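Local atomic coordinates of PKS (Streptomyces albus, PDB entry 4OQJ), a protein that probably catalyses the decarboxylative carbon-carbon bond formation of polyketide chain extension, as a ketosynthase of the oxazolomycin pathway. Residues A[202-207]-A[280-285]; A[306-311]-A[434-439]; A[321-326]-A[346-351]; A[30-35]-A[370-375]; A[502-507]-A[682-687]. All coordinates share one frame; numbering follows the deposited sequence. Where two conformers were deposited one is given.

Contact 1: residues A[202-207]-A[280-285]; sequences LACLSL and AVIKGT
I282 and T285 reach from strand 280-289 toward C204 on helix 195-209, a small apolar meeting of helix and sheet inside the thiolase fold. Helix 195-209 lies against the central mixed sheet, and the contact is buried. I282, the first residue of the strand to touch, directs its CB at the helix. With chi1 at -65° CG1 lies beside the backbone N and CG2 is anti to it; CG2 is the branch that meets C204, 4.2 Å from SG. At K283 the strand departs from extended geometry (phi -89°, psi -28°), and K283 and G284 both hydrogen-bond to I446 of strand 441-448. This is a classic beta bulge, and it matters here: residues three apart on a regular strand would face opposite ways, yet beyond the bulge T285 turns its CB to the same helix as I282. K283 sends its amine off to a salt bridge with D22. L265 of strand 259-267 packs on both C204 and I282 and continues the apolar layer, while the helix meets the second subunit on another flank, where L202 touches Y135 of that subunit. T285 divides its two branches: OG1 hydrogen-bonds to H201, one helical turn before L205, and the methyl CG2 packs, 4.4 Å from SG of C204.

Contact 2: residues A[306-311]-A[434-439]; sequences AAVVAE and SSFGIG
V308 and F436 carry the apolar part of this contact, in which helix 302-316 lies against the end of strand 430-436. V308 CG1 comes up at the rim of the phenyl ring, close to the ring plane, and stops 4.2 Å from CE1 of F436. That methyl occupies the position between backbone N and carbonyl carbon (chi1 81°), and the F436 ring swings over to it from a CB that itself does not point at the helix.

The second meeting is of methyl with hydroxyl. V309 CG2 rests 4.3 Å from OG of S434, a van der Waals approach with no hydrogen bond across the segments; the hydroxyl is instead satisfied by H444 on the adjacent strand 441-448, whose side chain also packs on both valines.

Past F436 the backbone leaves the sheet. The carbonyl of F436 holds a glycerol, probably from the crystallisation liquor, and I438 packs on F171 of the second subunit. The arrangement is a helix covering one side of the mixed sheet in a thiolase fold, and G437 to G439 begin the GIGGTN sequence, which probably corresponds to the GFGGTN loop beside the acyl pocket of ketosynthases.

Contact 3: residues A[321-326]-A[346-351]; sequences ETVSYV and QAFNRE
The chain around V323 and V326 passes the end of helix 336-348 at F348 without any backbone hydrogen bond between the two segments. Residues 321-322 finish a 3-10 turn, and 325-326 enter strand 325-327. Between them S324 interrupts the extended path (psi -2°), so that V323 and V326, three positions apart, both aim CB at F348. On the other side the helix ends at F348, and N349 is the first residue to leave helical angles.

F348 is the one side chain of its segment to touch, and it does so with the far end of its ring. CZ lies 3.9 Å from CG1 of V323, which arrives at the ring edge near its plane, and CE2 is 4.0 Å from CB of V323; the two side chains cross at about a right angle. V326 meets the same ring carbon obliquely, CG2 standing 3.7 Å from CZ of F348. The valine and phenyl side chains slide past each other in opposite directions; chi1 of 169° leaves CG2 of V326 beside the backbone N, and this is the branch that touches. The contact lies inside a beta-alpha-beta unit, strand 325-327, helix 336-348 and strand 360-363, where the helix crosses between two adjacent parallel strands. F413, from the outermost strand 413-415, adds an edge-to-face partner for the F348 ring.

Beyond the helix end, R350 folds back on A347. Its NH1 donates to O of A347 at 2.7 Å with an N-H...O angle of 152°, from above the carbonyl plane, and its NH2 forms a salt bridge with E314 of helix 302-316.

Contact 4: residues A[30-35]-A[370-375]; sequences CRFPGA and GHLDTA
L372 meets F32 and P33 through its two methyl groups. At the root of the side chain, CB points toward segment 30-35 and passes 4.0 Å from CB of A375, in its own segment. CG then divides the work. CD1 goes to the proline and stands 4.2 Å from CD of P33. CD2 of L372 bears on the phenyl ring obliquely: it is 4.1 Å from F32 CG, 3.7 Å from F32 CE1 and only 3.3 Å from F32 CD1, a tight fit for carbon atoms. The two side chains cross at about a right angle. F32 holds its ring there with CG anti to the carbonyl carbon (chi1 -65°), and CB of C30 lies 3.4 Å above one face of the F32 ring, offset toward the rim. A type II turn from F32 to A35 fixes the backbone beneath, closed by hydrogen bonds in both directions between F32 and A35. The pair thus joins the end of strand 23-31 to the loop between helices 366-369 and 376-390, in the GHLDTA sequence that probably corresponds to a conserved active-site loop of ketosynthases. A379 of helix 376-390 packs on both L372 and F32, and F41 of helix 38-46 meets the F32 ring edge-to-face.

Contact 5: residues A[502-507]-A[682-687]; sequences TLALGR and VFHQGE
A504 and L505, in the last turn of helix 496-505, meet H684 of segment 682-687. The alanine methyl comes to the edge of the imidazole near its plane, with A504 CB 3.8 Å from NE2 of H684. L505 approaches obliquely, its CG 4.3 Å from CD2 of H684. No hydrogen bond crosses between the segments, so the nearest shell is van der Waals packing against a flat polar ring, to which Q501 of the same helix adds.

The rotation of that ring is set largely by a bond within its own segment. H684 ND1 donates to OE2 of E687 at 2.9 Å with an N-H...O angle of 163°; the oxygen sits nearly in the ring plane and is met on its anti side. A type I turn from H684 to E687 brings the carboxylate round to the histidine. F683 CD2 lies over the rim of one face, 3.7 Å above the plane of the H684 ring. The two helices probably belong to the linker region that follows the ketosynthase domain in modular polyketide synthases, and the chain after 687 runs back past helix 496-505, where L694 packs on T502 and L503.

Farther out, E687 OE1 forms a salt bridge with R465, an arrangement that would share the carboxylate charge between arginine and histidine. The F683 ring is itself held edge-to-face by W611 and W680, and the O of A504 accepts from R127.

Contacts 1 to 4 all reach the same mixed sheet, whereas contact 5 lies apart, its centre about 42 Å from that of contact 2 and about 34 Å from that of contact 4, across the chain's centre from both. Contacts 2 and 3 touch, V309 and A310 packing on A347 and R350. H371 of contact 4 lies in a GH motif that probably corresponds to that of the ketosynthase active site; the centre of contact 2 is about 20 Å from that of contact 4. The backbone O of F436 and NE2 of H371 each hydrogen-bond to a glycerol, probably from the crystallisation liquor. In the chain, S292 and K294 of the potassium site fall between strand 280-289 and helix 302-316.

Contact 1: residues A[202-207]-A[280-285]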
# COMPACT_ATOMS: atom_id res chain seq x y z
N LEU A 202 -5.21 1.30 -4.76
CA LEU A 202 -4.55 -0.00 -4.59
C LEU A 202 -5.58 -1.14 -4.51
O LEU A 202 -5.32 -2.23 -5.01
CB LEU A 202 -3.65 -0.01 -3.35
CG LEU A 202 -2.46 0.95 -3.44
CD1 LEU A 202 -1.74 1.00 -2.11
CD2 LEU A 202 -1.50 0.55 -4.57
N ALA A 203 -6.73 -0.87 -3.91
CA ALA A 203 -7.82 -1.85 -3.88
C ALA A 203 -8.25 -2.22 -5.31
O ALA A 203 -8.41 -3.40 -5.64
CB ALA A 203 -8.98 -1.33 -3.10
N CYS A 204 -8.43 -1.21 -6.16
CA CYS A 204 -8.78 -1.47 -7.55
C CYS A 204 -7.68 -2.24 -8.27
O CYS A 204 -7.96 -3.18 -9.02
CB CYS A 204 -9.07 -0.16 -8.28
SG CYS A 204 -10.56 0.70 -7.71
N LEU A 205 -6.42 -1.87 -8.06
CA LEU A 205 -5.30 -2.62 -8.68
C LEU A 205 -5.32 -4.09 -8.23
O LEU A 205 -5.16 -5.02 -9.04
CB LEU A 205 -3.96 -2.00 -8.30
CG LEU A 205 -3.14 -1.39 -9.43
CD1 LEU A 205 -3.94 -0.34 -10.19
CD2 LEU A 205 -1.87 -0.79 -8.85
N SER A 206 -5.52 -4.30 -6.93
CA SER A 206 -5.62 -5.66 -6.40
C SER A 206 -6.74 -6.45 -7.05
O SER A 206 -6.55 -7.60 -7.44
CB SER A 206 -5.86 -5.63 -4.89
OG SER A 206 -4.68 -5.92 -4.19
N LEU A 207 -7.92 -5.83 -7.14
CA LEU A 207 -9.10 -6.46 -7.74
C LEU A 207 -8.86 -6.82 -9.18
O LEU A 207 -9.25 -7.90 -9.62
CB LEU A 207 -10.32 -5.54 -7.67
CG LEU A 207 -11.06 -5.47 -6.34
CD1 LEU A 207 -12.06 -4.34 -6.37
CD2 LEU A 207 -11.78 -6.78 -6.07
N ALA A 280 -22.28 3.22 -7.46
CA ALA A 280 -21.58 4.02 -8.47
C ALA A 280 -20.52 3.14 -9.11
O ALA A 280 -20.25 2.05 -8.60
CB ALA A 280 -20.96 5.26 -7.83
N VAL A 281 -19.91 3.61 -10.20
CA VAL A 281 -18.87 2.86 -10.90
C VAL A 281 -17.57 3.67 -10.95
O VAL A 281 -17.56 4.81 -11.37
CB VAL A 281 -19.30 2.48 -12.33
CG1 VAL A 281 -18.21 1.69 -13.04
CG2 VAL A 281 -20.61 1.71 -12.30
N ILE A 282 -16.48 3.08 -10.49
CA ILE A 282 -15.15 3.66 -10.62
C ILE A 282 -14.61 3.23 -11.97
O ILE A 282 -14.47 2.03 -12.26
CB ILE A 282 -14.24 3.21 -9.47
CG1 ILE A 282 -14.78 3.78 -8.16
CG2 ILE A 282 -12.80 3.68 -9.70
CD1 ILE A 282 -14.12 3.22 -6.93
N LYS A 283 -14.38 4.22 -12.83
CA LYS A 283 -13.95 3.99 -14.20
C LYS A 283 -12.44 3.92 -14.29
O LYS A 283 -11.88 3.27 -15.17
CB LYS A 283 -14.46 5.12 -15.11
CG LYS A 283 -15.96 5.37 -15.03
CD LYS A 283 -16.75 4.32 -15.80
CE LYS A 283 -16.58 4.46 -17.31
NZ LYS A 283 -17.26 3.34 -18.02
N GLY A 284 -11.78 4.61 -13.36
CA GLY A 284 -10.33 4.66 -13.36
C GLY A 284 -9.78 5.47 -12.20
O GLY A 284 -10.49 6.27 -11.58
N THR A 285 -8.51 5.24 -11.91
CA THR A 285 -7.82 5.92 -10.81
C THR A 285 -6.38 6.14 -11.20
O THR A 285 -5.84 5.40 -12.03
CB THR A 285 -7.85 5.10 -9.50
OG1 THR A 285 -7.04 3.92 -9.66
CG2 THR A 285 -9.27 4.69 -9.12

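Contact 2: residues A[306-311]-A[434-439]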
# COMPACT_ATOMS: atom_id res chain seq x y z
N ALA A 306 -2.05 18.35 -12.27
CA ALA A 306 -2.55 18.29 -13.64
C ALA A 306 -2.30 16.89 -14.22
O ALA A 306 -3.17 16.31 -14.88
CB ALA A 306 -1.88 19.36 -14.50
N ALA A 307 -1.13 16.33 -13.96
CA ALA A 307 -0.78 15.02 -14.50
C ALA A 307 -1.67 13.91 -13.95
O ALA A 307 -2.10 13.03 -14.69
CB ALA A 307 0.67 14.69 -14.21
N VAL A 308 -1.95 13.93 -12.65
CA VAL A 308 -2.69 12.79 -12.12
C VAL A 308 -4.15 12.85 -12.61
O VAL A 308 -4.77 11.81 -12.85
CB VAL A 308 -2.61 12.74 -10.58
CG1 VAL A 308 -3.61 13.70 -9.93
CG2 VAL A 308 -2.86 11.33 -10.11
N VAL A 309 -4.68 14.05 -12.82
CA VAL A 309 -6.05 14.16 -13.33
C VAL A 309 -6.14 13.64 -14.76
O VAL A 309 -7.01 12.83 -15.11
CB VAL A 309 -6.54 15.62 -13.26
CG1 VAL A 309 -7.88 15.82 -14.00
CG2 VAL A 309 -6.67 16.03 -11.82
N ALA A 310 -5.20 14.07 -15.60
CA ALA A 310 -5.15 13.61 -16.98
C ALA A 310 -4.96 12.09 -17.02
O ALA A 310 -5.62 11.41 -17.80
CB ALA A 310 -4.02 14.32 -17.74
N GLU A 311 -4.09 11.57 -16.17
CA GLU A 311 -3.76 10.14 -16.15
C GLU A 311 -4.99 9.32 -15.77
O GLU A 311 -5.25 8.27 -16.34
CB GLU A 311 -2.62 9.84 -15.15
CG GLU A 311 -2.15 8.39 -15.19
CD GLU A 311 -1.05 8.06 -14.17
OE1 GLU A 311 -0.40 8.97 -13.63
OE2 GLU A 311 -0.84 6.86 -13.92
N SER A 434 -10.57 14.46 -6.45
CA SER A 434 -9.15 14.69 -6.19
C SER A 434 -8.79 14.63 -4.72
O SER A 434 -9.57 15.04 -3.86
CB SER A 434 -8.72 16.05 -6.74
OG SER A 434 -8.83 16.07 -8.14
N SER A 435 -7.57 14.18 -4.44
CA SER A 435 -7.01 14.28 -3.10
C SER A 435 -5.49 14.40 -3.19
O SER A 435 -4.84 13.53 -3.75
CB SER A 435 -7.43 13.08 -2.27
OG SER A 435 -7.12 13.27 -0.91
N PHE A 436 -4.93 15.48 -2.63
CA PHE A 436 -3.50 15.76 -2.70
C PHE A 436 -2.87 15.84 -1.32
O PHE A 436 -3.28 16.64 -0.49
CB PHE A 436 -3.25 17.07 -3.44
CG PHE A 436 -4.00 17.19 -4.73
CD1 PHE A 436 -4.00 16.15 -5.64
CD2 PHE A 436 -4.74 18.32 -5.01
CE1 PHE A 436 -4.69 16.26 -6.84
CE2 PHE A 436 -5.45 18.43 -6.21
CZ PHE A 436 -5.42 17.41 -7.11
N GLY A 437 -1.89 14.99 -1.06
CA GLY A 437 -1.30 14.90 0.27
C GLY A 437 -0.08 15.78 0.53
O GLY A 437 0.68 16.12 -0.37
N ILE A 438 0.11 16.14 1.80
CA ILE A 438 1.40 16.64 2.25
C ILE A 438 2.43 15.56 1.93
O ILE A 438 2.21 14.40 2.25
CB ILE A 438 1.41 16.95 3.75
CG1 ILE A 438 0.44 18.09 4.06
CG2 ILE A 438 2.81 17.32 4.22
CD1 ILE A 438 0.79 19.41 3.37
N GLY A 439 3.52 15.94 1.29
CA GLY A 439 4.53 15.00 0.84
C GLY A 439 4.40 14.71 -0.64
O GLY A 439 5.26 14.03 -1.25

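Contact 3: residues A[321-326]-A[346-351]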
# COMPACT_ATOMS: atom_id res chain seq x y z
N GLU A 321 -14.41 16.42 -21.55
CA GLU A 321 -15.65 17.10 -21.88
C GLU A 321 -16.88 16.32 -21.39
O GLU A 321 -17.98 16.86 -21.39
CB GLU A 321 -15.74 17.37 -23.40
CG GLU A 321 -16.13 16.17 -24.29
CD GLU A 321 -15.03 15.13 -24.47
OE1 GLU A 321 -13.91 15.32 -23.96
OE2 GLU A 321 -15.30 14.10 -25.13
N THR A 322 -16.70 15.07 -20.95
CA THR A 322 -17.82 14.26 -20.46
C THR A 322 -17.94 14.26 -18.94
O THR A 322 -18.85 13.65 -18.38
CB THR A 322 -17.70 12.79 -20.93
OG1 THR A 322 -16.63 12.14 -20.23
CG2 THR A 322 -17.47 12.72 -22.44
N VAL A 323 -17.03 14.96 -18.27
CA VAL A 323 -17.04 15.10 -16.82
C VAL A 323 -17.83 16.35 -16.46
O VAL A 323 -17.52 17.42 -16.99
CB VAL A 323 -15.59 15.17 -16.26
CG1 VAL A 323 -15.59 15.41 -14.77
CG2 VAL A 323 -14.83 13.87 -16.59
N SER A 324 -18.84 16.23 -15.59
CA SER A 324 -19.75 17.36 -15.29
C SER A 324 -19.73 17.80 -13.83
O SER A 324 -20.42 18.76 -13.46
CB SER A 324 -21.20 17.01 -15.69
OG SER A 324 -21.60 15.75 -15.17
N TYR A 325 -18.95 17.11 -13.00
CA TYR A 325 -18.68 17.54 -11.62
C TYR A 325 -17.26 17.14 -11.21
O TYR A 325 -16.82 16.02 -11.47
CB TYR A 325 -19.70 16.94 -10.62
CG TYR A 325 -19.38 17.38 -9.22
CD1 TYR A 325 -19.64 18.68 -8.82
CD2 TYR A 325 -18.77 16.53 -8.31
CE1 TYR A 325 -19.30 19.13 -7.57
CE2 TYR A 325 -18.43 16.96 -7.05
CZ TYR A 325 -18.70 18.27 -6.69
OH TYR A 325 -18.35 18.75 -5.44
N VAL A 326 -16.54 18.04 -10.55
CA VAL A 326 -15.28 17.66 -9.90
C VAL A 326 -15.34 17.99 -8.41
O VAL A 326 -15.67 19.11 -8.02
CB VAL A 326 -14.05 18.38 -10.52
CG1 VAL A 326 -12.80 18.17 -9.65
CG2 VAL A 326 -13.79 17.89 -11.93
N GLN A 346 -5.61 22.82 -17.00
CA GLN A 346 -4.55 22.27 -17.85
C GLN A 346 -4.91 20.84 -18.25
O GLN A 346 -4.83 20.48 -19.42
CB GLN A 346 -3.19 22.31 -17.14
CG GLN A 346 -2.08 21.64 -17.94
CD GLN A 346 -0.73 21.67 -17.24
OE1 GLN A 346 -0.30 22.70 -16.73
NE2 GLN A 346 -0.05 20.52 -17.21
N ALA A 347 -5.33 20.02 -17.28
CA ALA A 347 -5.70 18.65 -17.59
C ALA A 347 -6.91 18.60 -18.54
O ALA A 347 -6.91 17.83 -19.50
CB ALA A 347 -6.00 17.87 -16.31
N PHE A 348 -7.93 19.41 -18.26
CA PHE A 348 -9.17 19.34 -19.01
C PHE A 348 -9.01 19.87 -20.43
O PHE A 348 -9.65 19.36 -21.35
CB PHE A 348 -10.30 20.08 -18.27
CG PHE A 348 -11.03 19.23 -17.26
CD1 PHE A 348 -10.36 18.62 -16.21
CD2 PHE A 348 -12.40 19.02 -17.36
CE1 PHE A 348 -11.04 17.83 -15.28
CE2 PHE A 348 -13.08 18.24 -16.44
CZ PHE A 348 -12.40 17.64 -15.40
N ASN A 349 -8.14 20.87 -20.62
CA ASN A 349 -7.96 21.51 -21.93
C ASN A 349 -6.85 20.88 -22.76
O ASN A 349 -6.48 21.42 -23.80
CB ASN A 349 -7.64 23.00 -21.76
CG ASN A 349 -8.82 23.80 -21.21
OD1 ASN A 349 -9.98 23.49 -21.47
ND2 ASN A 349 -8.51 24.86 -20.47
N ARG A 350 -6.30 19.76 -22.30
CA ARG A 350 -5.07 19.24 -22.89
C ARG A 350 -5.23 18.77 -24.35
O ARG A 350 -4.25 18.75 -25.09
CB ARG A 350 -4.54 18.08 -22.04
CG ARG A 350 -5.35 16.78 -22.13
CD ARG A 350 -4.82 15.72 -21.14
NE ARG A 350 -5.56 14.46 -21.25
CZ ARG A 350 -6.72 14.21 -20.65
NH1 ARG A 350 -7.30 15.14 -19.88
NH2 ARG A 350 -7.32 13.05 -20.81
N GLU A 351 -6.44 18.42 -24.75
CA GLU A 351 -6.67 17.84 -26.08
C GLU A 351 -7.09 18.88 -27.11
O GLU A 351 -7.61 18.54 -28.17
CB GLU A 351 -7.72 16.72 -26.00

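Contact 4: residues A[30-35]-A[370-375]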
# COMPACT_ATOMS: atom_id res chain seq x y z
N CYS A 30 -19.87 5.58 6.65
CA CYS A 30 -19.16 6.76 7.08
C CYS A 30 -19.69 7.28 8.39
O CYS A 30 -20.91 7.24 8.67
CB CYS A 30 -19.24 7.86 6.01
SG CYS A 30 -20.95 8.30 5.56
N ARG A 31 -18.77 7.76 9.20
CA ARG A 31 -19.08 8.55 10.37
C ARG A 31 -18.23 9.81 10.25
O ARG A 31 -17.01 9.77 10.40
CB ARG A 31 -18.76 7.79 11.65
CG ARG A 31 -19.44 6.41 11.68
CD ARG A 31 -18.75 5.46 12.62
NE ARG A 31 -19.56 4.27 12.87
CZ ARG A 31 -19.43 3.49 13.93
NH1 ARG A 31 -18.49 3.78 14.84
NH2 ARG A 31 -20.22 2.43 14.10
N PHE A 32 -18.91 10.90 9.90
CA PHE A 32 -18.29 12.20 9.65
C PHE A 32 -18.89 13.18 10.65
O PHE A 32 -19.90 12.86 11.30
CB PHE A 32 -18.55 12.65 8.21
CG PHE A 32 -17.91 11.78 7.15
CD1 PHE A 32 -16.67 11.18 7.35
CD2 PHE A 32 -18.53 11.58 5.94
CE1 PHE A 32 -16.10 10.39 6.36
CE2 PHE A 32 -17.96 10.79 4.96
CZ PHE A 32 -16.73 10.22 5.16
N PRO A 33 -18.31 14.38 10.79
CA PRO A 33 -19.00 15.35 11.65
C PRO A 33 -20.43 15.57 11.21
O PRO A 33 -20.68 15.77 10.02
CB PRO A 33 -18.17 16.62 11.50
CG PRO A 33 -16.81 16.12 11.11
CD PRO A 33 -17.07 14.94 10.22
N GLY A 34 -21.37 15.48 12.15
CA GLY A 34 -22.77 15.72 11.87
C GLY A 34 -23.48 14.58 11.16
O GLY A 34 -24.65 14.72 10.81
N ALA A 35 -22.80 13.46 10.94
CA ALA A 35 -23.41 12.37 10.16
C ALA A 35 -22.79 11.03 10.46
O ALA A 35 -21.65 10.78 10.10
CB ALA A 35 -23.27 12.64 8.66
N GLY A 370 -15.11 20.21 7.08
CA GLY A 370 -13.68 20.45 7.26
C GLY A 370 -12.80 19.41 6.59
O GLY A 370 -13.25 18.58 5.81
N HIS A 371 -11.52 19.46 6.94
CA HIS A 371 -10.47 18.68 6.34
C HIS A 371 -10.23 17.44 7.19
O HIS A 371 -9.62 17.54 8.26
CB HIS A 371 -9.20 19.54 6.23
CG HIS A 371 -8.10 18.93 5.43
ND1 HIS A 371 -7.97 17.57 5.25
CD2 HIS A 371 -7.07 19.50 4.75
CE1 HIS A 371 -6.91 17.32 4.50
NE2 HIS A 371 -6.34 18.47 4.19
N LEU A 372 -10.70 16.28 6.73
CA LEU A 372 -10.61 15.04 7.51
C LEU A 372 -9.27 14.33 7.38
O LEU A 372 -9.13 13.16 7.75
CB LEU A 372 -11.75 14.09 7.11
CG LEU A 372 -13.04 14.20 7.93
CD1 LEU A 372 -13.46 15.61 8.08
CD2 LEU A 372 -14.17 13.40 7.30
N ASP A 373 -8.28 15.04 6.87
CA ASP A 373 -6.90 14.56 6.92
C ASP A 373 -6.79 13.20 6.20
O ASP A 373 -7.11 13.11 5.02
CB ASP A 373 -6.44 14.49 8.37
CG ASP A 373 -4.95 14.36 8.52
OD1 ASP A 373 -4.25 15.37 8.31
OD2 ASP A 373 -4.48 13.25 8.85
N THR A 374 -6.38 12.13 6.89
CA THR A 374 -6.28 10.81 6.27
C THR A 374 -7.58 10.38 5.60
O THR A 374 -7.57 9.69 4.57
CB THR A 374 -5.88 9.76 7.34
OG1 THR A 374 -4.91 10.33 8.22
CG2 THR A 374 -5.31 8.51 6.70
N ALA A 375 -8.70 10.80 6.18
CA ALA A 375 -10.03 10.42 5.69
C ALA A 375 -10.66 11.43 4.73
O ALA A 375 -11.83 11.31 4.39
CB ALA A 375 -10.97 10.22 6.87

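Contact 5: residues A[502-507]-A[682-687]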
# COMPACT_ATOMS: atom_id res chain seq x y z
N THR A 502 -31.07 -10.46 1.94
CA THR A 502 -29.99 -9.64 2.49
C THR A 502 -29.82 -9.95 3.97
O THR A 502 -28.71 -10.11 4.46
CB THR A 502 -30.28 -8.16 2.29
OG1 THR A 502 -30.41 -7.90 0.89
CG2 THR A 502 -29.15 -7.30 2.88
N LEU A 503 -30.93 -10.06 4.68
CA LEU A 503 -30.89 -10.31 6.12
C LEU A 503 -30.32 -11.70 6.44
O LEU A 503 -29.61 -11.85 7.44
CB LEU A 503 -32.28 -10.17 6.70
CG LEU A 503 -32.87 -8.76 6.84
CD1 LEU A 503 -34.33 -8.85 7.24
CD2 LEU A 503 -32.09 -7.93 7.86
N ALA A 504 -30.65 -12.69 5.61
CA ALA A 504 -30.25 -14.07 5.84
C ALA A 504 -28.79 -14.32 5.46
O ALA A 504 -28.10 -15.08 6.12
CB ALA A 504 -31.16 -15.03 5.04
N LEU A 505 -28.35 -13.68 4.38
CA LEU A 505 -27.04 -13.94 3.80
C LEU A 505 -26.01 -12.88 4.15
O LEU A 505 -24.81 -13.14 4.09
CB LEU A 505 -27.14 -14.02 2.28
CG LEU A 505 -28.01 -15.15 1.72
CD1 LEU A 505 -28.32 -14.85 0.26
CD2 LEU A 505 -27.33 -16.51 1.86
N GLY A 506 -26.47 -11.71 4.56
CA GLY A 506 -25.62 -10.53 4.61
C GLY A 506 -25.47 -9.93 5.99
O GLY A 506 -25.03 -8.78 6.11
N ARG A 507 -25.79 -10.71 7.02
CA ARG A 507 -25.72 -10.24 8.40
C ARG A 507 -25.01 -11.28 9.26
O ARG A 507 -25.22 -12.47 9.07
CB ARG A 507 -27.12 -9.96 8.94
CG ARG A 507 -27.80 -8.75 8.31
CD ARG A 507 -27.15 -7.47 8.81
NE ARG A 507 -27.72 -6.24 8.27
CZ ARG A 507 -27.47 -5.76 7.05
NH1 ARG A 507 -26.69 -6.45 6.21
NH2 ARG A 507 -28.01 -4.61 6.67
N VAL A 682 -27.81 -22.45 0.67
CA VAL A 682 -28.59 -23.52 0.05
C VAL A 682 -30.07 -23.15 0.03
O VAL A 682 -30.78 -23.41 -0.95
CB VAL A 682 -28.41 -24.86 0.80
CG1 VAL A 682 -29.27 -25.95 0.15
CG2 VAL A 682 -26.95 -25.28 0.78
N PHE A 683 -30.55 -22.54 1.11
CA PHE A 683 -31.95 -22.17 1.19
C PHE A 683 -32.39 -21.26 0.04
O PHE A 683 -33.50 -21.40 -0.47
CB PHE A 683 -32.22 -21.48 2.52
CG PHE A 683 -33.66 -21.18 2.76
CD1 PHE A 683 -34.54 -22.21 3.08
CD2 PHE A 683 -34.14 -19.89 2.67
CE1 PHE A 683 -35.88 -21.94 3.30
CE2 PHE A 683 -35.48 -19.62 2.89
CZ PHE A 683 -36.35 -20.65 3.21
N HIS A 684 -31.52 -20.32 -0.35
CA HIS A 684 -31.84 -19.33 -1.39
C HIS A 684 -31.32 -19.71 -2.79
O HIS A 684 -31.48 -18.94 -3.73
CB HIS A 684 -31.29 -17.96 -0.98
CG HIS A 684 -32.06 -17.32 0.13
ND1 HIS A 684 -33.33 -16.80 -0.05
CD2 HIS A 684 -31.77 -17.14 1.44
CE1 HIS A 684 -33.77 -16.32 1.10
NE2 HIS A 684 -32.84 -16.52 2.02
N GLN A 685 -30.71 -20.89 -2.91
CA GLN A 685 -30.20 -21.43 -4.19
C GLN A 685 -31.06 -21.17 -5.43
O GLN A 685 -30.60 -20.58 -6.40
CB GLN A 685 -30.06 -22.95 -4.08
CG GLN A 685 -28.66 -23.45 -3.96
CD GLN A 685 -28.63 -24.95 -3.68
OE1 GLN A 685 -29.65 -25.64 -3.80
NE2 GLN A 685 -27.46 -25.45 -3.30
N GLY A 686 -32.30 -21.65 -5.39
CA GLY A 686 -33.13 -21.71 -6.58
C GLY A 686 -33.62 -20.38 -7.14
O GLY A 686 -34.44 -20.37 -8.06
N GLU A 687 -33.12 -19.28 -6.58
CA GLU A 687 -33.59 -17.96 -6.98
C GLU A 687 -32.44 -16.97 -7.12
O GLU A 687 -31.38 -17.16 -6.53
CB GLU A 687 -34.62 -17.43 -5.97
CG GLU A 687 -34.20 -17.53 -4.50
CD GLU A 687 -35.29 -17.08 -3.55
OE1 GLU A 687 -36.35 -16.60 -4.03
OE2 GLU A 687 -35.11 -17.20 -2.32